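Local coordinates for protein ribulose bisphosphate carboxylase small chain (Galdieria sulphuraria, PDB 4F0H) that forms the small subunit of RuBisCO, the carbon-fixing enzyme that carboxylates ribulose 1,5-bisphosphate, and probably stabilises the assembly of large subunits, at residues T38-P43 and Y128-P133. Sequence-based numbering, arbitrary orientation.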
# COMPACT_ATOMS: atom_id res chain seq x y z
N THR B 38 -31.78 14.15 -33.40
CA THR B 38 -30.37 13.77 -33.47
C THR B 38 -30.17 12.83 -34.61
O THR B 38 -31.10 12.12 -35.00
CB THR B 38 -29.90 13.05 -32.19
OG1 THR B 38 -28.47 13.06 -32.22
CG2 THR B 38 -30.32 11.58 -32.19
N ASN B 39 -28.95 12.76 -35.15
CA ASN B 39 -28.60 11.69 -36.09
C ASN B 39 -27.32 10.92 -35.61
O ASN B 39 -26.68 10.27 -36.38
CB ASN B 39 -28.47 12.18 -37.59
CG ASN B 39 -27.35 13.21 -37.82
OD1 ASN B 39 -26.49 13.42 -37.00
ND2 ASN B 39 -27.44 13.96 -38.96
N ASP B 40 -26.97 11.02 -34.32
CA ASP B 40 -26.07 10.01 -33.72
C ASP B 40 -26.95 9.24 -32.72
O ASP B 40 -27.22 9.73 -31.61
CB ASP B 40 -24.89 10.68 -33.05
CG ASP B 40 -24.09 9.72 -32.19
OD1 ASP B 40 -24.34 8.51 -32.22
OD2 ASP B 40 -23.17 10.17 -31.49
N ILE B 41 -27.51 8.12 -33.15
CA ILE B 41 -28.49 7.40 -32.28
C ILE B 41 -27.84 6.54 -31.10
O ILE B 41 -28.48 5.66 -30.48
CB ILE B 41 -29.56 6.67 -33.15
CG1 ILE B 41 -30.79 6.31 -32.29
CG2 ILE B 41 -28.94 5.47 -33.86
CD1 ILE B 41 -31.64 7.44 -31.86
N HIS B 42 -26.56 6.78 -30.81
CA HIS B 42 -25.91 6.05 -29.70
C HIS B 42 -26.76 6.25 -28.43
O HIS B 42 -27.23 7.37 -28.12
CB HIS B 42 -24.51 6.63 -29.47
CG HIS B 42 -23.63 5.77 -28.61
ND1 HIS B 42 -23.77 5.69 -27.23
CD2 HIS B 42 -22.61 4.94 -28.94
CE1 HIS B 42 -22.85 4.85 -26.75
NE2 HIS B 42 -22.13 4.39 -27.77
N PRO B 43 -26.94 5.18 -27.68
CA PRO B 43 -27.72 5.23 -26.44
C PRO B 43 -27.10 6.04 -25.34
O PRO B 43 -27.81 6.32 -24.35
CB PRO B 43 -27.74 3.77 -25.96
CG PRO B 43 -26.56 3.13 -26.62
CD PRO B 43 -26.45 3.79 -27.97
N TYR B 128 -23.48 3.01 -37.36
CA TYR B 128 -22.90 3.07 -38.70
C TYR B 128 -23.04 4.42 -39.34
O TYR B 128 -22.13 4.90 -40.00
CB TYR B 128 -23.56 2.00 -39.58
CG TYR B 128 -23.00 0.67 -39.22
CD1 TYR B 128 -23.78 -0.32 -38.60
CD2 TYR B 128 -21.66 0.41 -39.43
CE1 TYR B 128 -23.25 -1.52 -38.25
CE2 TYR B 128 -21.11 -0.84 -39.08
CZ TYR B 128 -21.89 -1.77 -38.48
OH TYR B 128 -21.33 -3.01 -38.14
N GLU B 129 -24.17 5.10 -39.15
CA GLU B 129 -24.26 6.38 -39.86
C GLU B 129 -23.21 7.37 -39.35
O GLU B 129 -22.92 8.34 -40.01
CB GLU B 129 -25.66 6.95 -39.80
CG GLU B 129 -26.56 6.07 -40.68
CD GLU B 129 -26.18 6.20 -42.16
OE1 GLU B 129 -26.18 7.36 -42.70
OE2 GLU B 129 -25.90 5.16 -42.77
N THR B 130 -22.63 7.14 -38.17
CA THR B 130 -21.70 8.17 -37.68
C THR B 130 -20.31 7.94 -38.25
O THR B 130 -19.41 8.69 -37.94
CB THR B 130 -21.59 8.18 -36.14
OG1 THR B 130 -21.13 6.90 -35.70
CG2 THR B 130 -22.91 8.48 -35.50
N TYR B 131 -20.13 6.87 -39.04
CA TYR B 131 -18.93 6.88 -39.82
C TYR B 131 -19.02 7.90 -40.95
O TYR B 131 -18.02 8.11 -41.65
CB TYR B 131 -18.59 5.51 -40.40
CG TYR B 131 -18.19 4.49 -39.37
CD1 TYR B 131 -16.95 4.54 -38.76
CD2 TYR B 131 -19.04 3.45 -39.03
CE1 TYR B 131 -16.54 3.58 -37.87
CE2 TYR B 131 -18.66 2.49 -38.13
CZ TYR B 131 -17.42 2.58 -37.54
OH TYR B 131 -17.04 1.62 -36.67
N LYS B 132 -20.17 8.58 -41.10
CA LYS B 132 -20.33 9.66 -42.14
C LYS B 132 -20.45 11.00 -41.46
O LYS B 132 -20.90 11.03 -40.33
CB LYS B 132 -21.60 9.47 -42.91
CG LYS B 132 -21.72 8.09 -43.56
CD LYS B 132 -23.01 8.09 -44.33
CE LYS B 132 -23.35 6.75 -44.94
NZ LYS B 132 -24.83 6.78 -44.93
N PRO B 133 -20.07 12.13 -42.13
CA PRO B 133 -20.33 13.46 -41.55
C PRO B 133 -21.85 13.69 -41.34
O PRO B 133 -22.68 13.14 -42.08
CB PRO B 133 -19.81 14.41 -42.64
CG PRO B 133 -18.68 13.56 -43.27
CD PRO B 133 -19.32 12.24 -43.39
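Asp40 and Thr130 meet where the loop after strand 32-38 of the four-stranded antiparallel sheet passes the 3-10 turn 128-131, which follows the 109-115/121-127 hairpin of the RuBisCO small subunit. The touch is a slanting one: the methyl CG2 of Thr130 lies against the flank of the aspartate side chain, 3.6 Å from Asp40 OD1 and 3.8 Å from Asp40 CB, with the carboxyl carbon between. Threonine suits this place because its two branches do different work. With chi1 at 59°, OG1 turns back to its own chain, where it hydrogen-bonds to Ala127 O and Gln126 NE2, while CG2, anti to the carbonyl carbon, is the branch presented to Asp40.

The contact is small, burying about 101 Å² in all, and the aspartate's polar bonds lie to other partners. Aspartate fits because its short, charged carboxylate can serve two of them at once: Asp40 OD1 accepts from His42 N at 3.1 Å, closing an Asx turn, and OD2 forms a salt bridge with Arg113 of a neighbouring subunit. With an alanine here, that arginine would probably lose its charged partner, His42 N its side-chain acceptor and Thr130 CG2 the carboxyl group it rests on. Just upstream, Thr38 OG1 receives Asp40 N at 3.3 Å, so an ST turn and an Asx turn follow one another in the loop.

On the other segment, Lys132 NZ reaches back to Glu129 in a salt bridge, 2.7 Å from Glu129 OE1 on its syn side; Tyr138 N also binds this oxygen. The backbone of Thr130 serves the assembly, its O taking a hydrogen bond from Tyr128 OH of the neighbouring subunit. In the Asx turn, the donor His42 N stands above the carboxylate of Asp40, 47° out of its plane.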